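Local coordinates for protein lectin (Trichosanthes anguina, PDB 4HR6) that binds galactosides through its beta-trefoil lectin domains, as the sugar-binding chain of a nontoxic homologue of type II ribosome-inactivating proteins, at residues 223-228 with 233-238; 179-184 with 189-194. All coordinates share one frame; numbering follows the deposited sequence.

Contact 1: residues 223-228 with 233-238; sequences GSISTP and LAMDVA. With AMG (methyl alpha-D-galactopyranoside), chain E.
Thr227 and Leu233 close the short loop between the two segments through a side-chain and a backbone bond. Thr227 OG1 accepts the amide of Leu233, N to OG1 3.0 Å, while Thr227 N donates back to Leu233 O. With chi1 of Thr227 at 57°, OG1 sits between its own N and carbonyl carbon, which aims the hydroxyl oxygen at the Leu233 amide and keeps the methyl off it.

One bridge follows, Ser226 beside Ala234, and then Met235 N meets Ile225 O at 2.9 Å in a practically straight bond of 178°. The touching parts run 125° apart, so a single bridge forms. A water adds a further link: it accepts from Ile225 N and donates to Met235 O, 2.7 Å from that oxygen.

Side chains divide between two faces. On one, Ile225 and Met235 cross, the CG2 branch of Ile225 touching Met235 CE at 3.6 Å; the bend of Met235 at chi3 turns that terminal methyl toward the CG2 branch. On the other, Ser226 OG donates to Ser224 OG at 2.7 Å and also pairs with Arg232, Ser224 OG pairs with Asp222, and the methyl of Ala234 packs beside both serines.

Asp236, beyond the paired residues, turns its carboxylate to the galactoside: sugar O3 donates to OD1 at 2.6 Å and sugar O4 to OD2 at 3.1 Å. Gln258 NE2 also donates to OD1, and Asn257, His253, Asp199 and Arg239 N also hydrogen-bond to the sugar. The chemistry implies a carboxylate that reads two neighbouring hydroxyls of galactose, carried on a strand whose preceding residues are fixed by direct and water-mediated backbone bonds.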
loop_
_atom_site.group_PDB
_atom_site.type_symbol
_atom_site.label_atom_id
_atom_site.label_comp_id
_atom_site.label_asym_id
_atom_site.label_seq_id
_atom_site.Cartn_x
_atom_site.Cartn_y
_atom_site.Cartn_z
ATOM N N GLY C 223 1.270 -3.990 -7.930
ATOM C CA GLY C 223 2.026 -2.821 -8.367
ATOM C C GLY C 223 1.409 -2.071 -9.546
ATOM O O GLY C 223 1.937 -1.049 -9.952
ATOM N N SER C 224 0.292 -2.556 -10.092
ATOM C CA SER C 224 -0.359 -1.882 -11.228
ATOM C C SER C 224 -1.158 -0.646 -10.817
ATOM O O SER C 224 -1.505 -0.452 -9.633
ATOM C CB SER C 224 -1.256 -2.850 -12.006
ATOM O OG SER C 224 -2.421 -3.230 -11.284
ATOM N N ILE C 225 -1.385 0.230 -11.791
ATOM C CA ILE C 225 -2.405 1.268 -11.685
ATOM C C ILE C 225 -3.436 0.840 -12.704
ATOM O O ILE C 225 -3.192 0.943 -13.912
ATOM C CB ILE C 225 -1.857 2.651 -12.008
ATOM C CG1 ILE C 225 -0.750 3.009 -11.016
ATOM C CG2 ILE C 225 -2.970 3.692 -11.981
ATOM C CD1 ILE C 225 -0.153 4.392 -11.202
ATOM N N SER C 226 -4.563 0.319 -12.215
ATOM C CA SER C 226 -5.537 -0.373 -13.051
ATOM C C SER C 226 -6.915 0.296 -13.105
ATOM O O SER C 226 -7.232 1.171 -12.302
ATOM C CB SER C 226 -5.718 -1.794 -12.547
ATOM O OG SER C 226 -4.562 -2.561 -12.798
ATOM N N THR C 227 -7.727 -0.138 -14.068
ATOM C CA THR C 227 -9.139 0.224 -14.116
ATOM C C THR C 227 -9.884 -0.751 -13.203
ATOM O O THR C 227 -9.498 -1.915 -13.108
ATOM C CB THR C 227 -9.699 0.131 -15.552
ATOM O OG1 THR C 227 -9.495 -1.195 -16.065
ATOM C CG2 THR C 227 -9.000 1.127 -16.452
ATOM N N PRO C 228 -10.938 -0.286 -12.515
ATOM C CA PRO C 228 -11.714 -1.219 -11.681
ATOM C C PRO C 228 -12.538 -2.172 -12.540
ATOM O O PRO C 228 -12.924 -1.813 -13.653
ATOM C CB PRO C 228 -12.616 -0.293 -10.852
ATOM C CG PRO C 228 -12.754 0.941 -11.678
ATOM C CD PRO C 228 -11.485 1.083 -12.481
ATOM N N LEU C 233 -7.636 -3.305 -17.222
ATOM C CA LEU C 233 -6.457 -2.823 -17.951
ATOM C C LEU C 233 -5.542 -1.998 -17.033
ATOM O O LEU C 233 -6.018 -1.331 -16.111
ATOM C CB LEU C 233 -6.865 -1.957 -19.150
ATOM C CG LEU C 233 -7.891 -2.509 -20.150
ATOM C CD1 LEU C 233 -8.344 -1.398 -21.097
ATOM C CD2 LEU C 233 -7.336 -3.697 -20.922
ATOM N N ALA C 234 -4.242 -2.012 -17.343
ATOM C CA ALA C 234 -3.208 -1.357 -16.538
ATOM C C ALA C 234 -2.473 -0.259 -17.290
ATOM O O ALA C 234 -2.210 -0.364 -18.479
ATOM C CB ALA C 234 -2.197 -2.392 -16.097
ATOM N N MET C 235 -2.111 0.780 -16.559
ATOM C CA MET C 235 -1.230 1.821 -17.032
ATOM C C MET C 235 0.124 1.184 -17.380
ATOM O O MET C 235 0.590 0.263 -16.702
ATOM C CB MET C 235 -1.100 2.885 -15.946
ATOM C CG MET C 235 -0.664 4.240 -16.436
ATOM S SD MET C 235 -0.881 5.553 -15.223
ATOM C CE MET C 235 -2.652 5.578 -15.048
ATOM N N ASP C 236 0.733 1.657 -18.464
ATOM C CA ASP C 236 1.783 0.905 -19.150
ATOM C C ASP C 236 2.657 1.866 -19.949
ATOM O O ASP C 236 2.149 2.678 -20.730
ATOM C CB ASP C 236 1.130 -0.158 -20.054
ATOM C CG ASP C 236 2.124 -0.885 -20.968
ATOM O OD1 ASP C 236 1.933 -2.093 -21.253
ATOM O OD2 ASP C 236 3.080 -0.249 -21.420
ATOM N N VAL C 237 3.965 1.773 -19.728
ATOM C CA VAL C 237 4.953 2.542 -20.463
ATOM C C VAL C 237 5.209 1.816 -21.782
ATOM O O VAL C 237 5.731 0.695 -21.795
ATOM C CB VAL C 237 6.277 2.707 -19.680
ATOM C CG1 VAL C 237 7.235 3.628 -20.433
ATOM C CG2 VAL C 237 6.016 3.263 -18.282
ATOM N N ALA C 238 4.815 2.457 -22.885
ATOM C CA ALA C 238 4.830 1.838 -24.219
ATOM C C ALA C 238 6.207 1.311 -24.591
ATOM O O ALA C 238 7.188 2.065 -24.551
ATOM C CB ALA C 238 4.363 2.849 -25.261
HETATM C C1 AMG E . 5.089 -4.566 -25.724
HETATM C C2 AMG E . 5.067 -4.409 -24.203
HETATM C C3 AMG E . 3.668 -4.024 -23.708
HETATM C C4 AMG E . 3.176 -2.791 -24.456
HETATM C C5 AMG E . 3.323 -2.982 -25.974
HETATM C C6 AMG E . 2.968 -1.727 -26.766
HETATM C C7 AMG E . 4.772 -6.397 -27.217
HETATM O O1 AMG E . 4.234 -5.644 -26.133
HETATM O O2 AMG E . 5.504 -5.636 -23.614
HETATM O O3 AMG E . 3.663 -3.756 -22.298
HETATM O O4 AMG E . 3.912 -1.648 -24.002
HETATM O O5 AMG E . 4.663 -3.342 -26.312
HETATM O O6 AMG E . 2.658 -2.112 -28.113
HETATM O O HOH W 1 0.028 -0.553 -14.211
#

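Contact 2: residues 179-184 with 189-194; sequences GTIRVD and LCVTAS
Ile181 and Val191 meet twice, by backbone and by side chain. Val191 N donates to Ile181 O at 2.8 Å, in a bond of 173°, and their CG2 methyls touch at 3.8 Å as the two side chains cross. Val191 CG2 lies beside its own backbone N and reaches in over the same Ile181 oxygen. A longer bond joins Val183 N to Leu189 O at 3.2 Å; next to it Val183 CG2 rests on Leu189 CB at 3.9 Å.

Between these bonds Arg182 and Cys190 form an antiparallel non-hydrogen-bonded pair, with both side chains on one face. The arginine chain runs extended from CG to NE alongside the cysteine sulfur, and NE passes SG at 3.8 Å, the guanidinium oblique to it. Thr180 CG2 touches the same sulfur at 3.7 Å, so Cys190 SG, disulfide-bonded to Cys209, lies against both side chains.

The next shell fixes the arginine. Its NE donates to Thr180 OG1 at 2.8 Å, nearly in the guanidinium plane; chi1 of Thr180, 58°, turns OG1 toward that N-H and leaves CG2 against the sulfur. Asp178 binds Thr180 OG1 and forms a salt bridge with Arg182 NH2, NH1 donates to Arg187 O, and Tyr176 adds a cation-pi contact. Held at NE, NH1 and NH2, the guanidinium probably has little freedom to rotate.

Farther out, Trp173 of strand 173-175 packs on Ile181, Val183 and Val191. Strand 181-183 is the edge of the sheet that continues through 173-175 and 138-143, whereas 189-194 pairs with 201-208; at 130° between their axes, this contact joins two antiparallel sheets of the beta-trefoil lectin domain.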
loop_
_atom_site.group_PDB
_atom_site.type_symbol
_atom_site.label_atom_id
_atom_site.label_comp_id
_atom_site.label_asym_id
_atom_site.label_seq_id
_atom_site.Cartn_x
_atom_site.Cartn_y
_atom_site.Cartn_z
ATOM N N GLY C 179 -11.346 7.818 -6.900
ATOM C CA GLY C 179 -10.448 7.034 -7.721
ATOM C C GLY C 179 -9.838 7.859 -8.837
ATOM O O GLY C 179 -9.250 7.305 -9.766
ATOM N N THR C 180 -9.993 9.182 -8.775
ATOM C CA THR C 180 -9.348 10.031 -9.749
ATOM C C THR C 180 -7.923 10.343 -9.316
ATOM O O THR C 180 -7.621 10.394 -8.124
ATOM C CB THR C 180 -10.087 11.364 -9.992
ATOM O OG1 THR C 180 -10.217 12.115 -8.769
ATOM C CG2 THR C 180 -11.444 11.118 -10.652
ATOM N N ILE C 181 -7.064 10.537 -10.307
ATOM C CA ILE C 181 -5.715 11.041 -10.107
ATOM C C ILE C 181 -5.648 12.432 -10.704
ATOM O O ILE C 181 -5.821 12.599 -11.902
ATOM C CB ILE C 181 -4.675 10.134 -10.781
ATOM C CG1 ILE C 181 -4.835 8.703 -10.264
ATOM C CG2 ILE C 181 -3.275 10.677 -10.493
ATOM C CD1 ILE C 181 -3.972 7.668 -10.962
ATOM N N ARG C 182 -5.404 13.422 -9.863
ATOM C CA ARG C 182 -5.513 14.808 -10.258
ATOM C C ARG C 182 -4.203 15.568 -10.175
ATOM O O ARG C 182 -3.342 15.267 -9.347
ATOM C CB ARG C 182 -6.547 15.511 -9.387
ATOM C CG ARG C 182 -7.890 14.822 -9.444
ATOM C CD ARG C 182 -9.005 15.697 -8.939
ATOM N NE ARG C 182 -10.261 14.948 -8.983
ATOM C CZ ARG C 182 -11.469 15.497 -8.895
ATOM N NH1 ARG C 182 -11.598 16.810 -8.759
ATOM N NH2 ARG C 182 -12.545 14.727 -8.943
ATOM N N VAL C 183 -4.085 16.583 -11.033
ATOM C CA VAL C 183 -2.923 17.455 -11.065
ATOM C C VAL C 183 -2.991 18.268 -9.782
ATOM O O VAL C 183 -4.029 18.843 -9.453
ATOM C CB VAL C 183 -2.917 18.351 -12.332
ATOM C CG1 VAL C 183 -1.737 19.304 -12.323
ATOM C CG2 VAL C 183 -2.868 17.480 -13.583
ATOM N N ASP C 184 -1.894 18.285 -9.042
ATOM C CA ASP C 184 -1.921 18.807 -7.689
ATOM C C ASP C 184 -2.218 20.298 -7.710
ATOM O O ASP C 184 -3.045 20.771 -6.932
ATOM C CB ASP C 184 -0.593 18.513 -6.980
ATOM C CG ASP C 184 -0.587 18.945 -5.533
ATOM O OD1 ASP C 184 -1.669 19.068 -4.922
ATOM O OD2 ASP C 184 0.514 19.138 -4.996
ATOM N N LEU C 189 -8.396 19.013 -13.183
ATOM C CA LEU C 189 -7.711 18.192 -14.189
ATOM C C LEU C 189 -7.430 16.744 -13.746
ATOM O O LEU C 189 -6.809 16.507 -12.716
ATOM C CB LEU C 189 -6.385 18.865 -14.547
ATOM C CG LEU C 189 -6.473 20.268 -15.159
ATOM C CD1 LEU C 189 -5.084 20.841 -15.390
ATOM C CD2 LEU C 189 -7.256 20.221 -16.465
ATOM N N CYS C 190 -7.847 15.784 -14.562
ATOM C CA CYS C 190 -7.800 14.378 -14.213
ATOM C C CYS C 190 -6.973 13.595 -15.209
ATOM O O CYS C 190 -7.020 13.864 -16.401
ATOM C CB CYS C 190 -9.213 13.798 -14.218
ATOM S SG CYS C 190 -10.135 13.960 -12.676
ATOM N N VAL C 191 -6.231 12.608 -14.716
ATOM C CA VAL C 191 -5.570 11.638 -15.573
ATOM C C VAL C 191 -6.662 10.835 -16.256
ATOM O O VAL C 191 -7.539 10.305 -15.594
ATOM C CB VAL C 191 -4.637 10.710 -14.762
ATOM C CG1 VAL C 191 -4.148 9.548 -15.601
ATOM C CG2 VAL C 191 -3.464 11.504 -14.202
ATOM N N THR C 192 -6.598 10.747 -17.585
ATOM C CA THR C 192 -7.711 10.221 -18.392
ATOM C C THR C 192 -7.208 9.397 -19.551
ATOM O O THR C 192 -6.237 9.767 -20.185
ATOM C CB THR C 192 -8.540 11.362 -19.012
ATOM O OG1 THR C 192 -8.817 12.374 -18.032
ATOM C CG2 THR C 192 -9.847 10.815 -19.597
ATOM N N ALA C 193 -7.877 8.291 -19.829
ATOM C CA ALA C 193 -7.575 7.480 -20.993
ATOM C C ALA C 193 -8.354 7.973 -22.249
ATOM O O ALA C 193 -9.587 7.897 -22.287
ATOM C CB ALA C 193 -7.911 6.029 -20.702
ATOM N N SER C 194 -7.620 8.458 -23.258
ATOM C CA SER C 194 -8.188 8.927 -24.548
ATOM C C SER C 194 -8.699 7.808 -25.448
ATOM O O SER C 194 -8.461 6.631 -25.189
ATOM C CB SER C 194 -7.127 9.695 -25.346
ATOM O OG SER C 194 -6.806 10.915 -24.716
#

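Contact 2 closes before contact 1 opens along the chain, and all four segments lie in the second ricin-type beta-trefoil range. The contact centres are about 14 Å apart, and the two meet inside the domain: Ile225 CG2 lies 4.2 Å from Ile181 CD1, and Met235 CE lies 4.3 Å from Val191 CG1. Strands 189-194 and 234-237 belong to one antiparallel sheet, bridged through 201-208 and 247-250. Each contact spans a four-residue connection and sets two strands at a steep angle, consistent with the repeated units of a trefoil. Contact 1 extends into a galactoside pocket; contact 2 carries a disulfide cysteine instead, and their apolar side chains pack together apart from both.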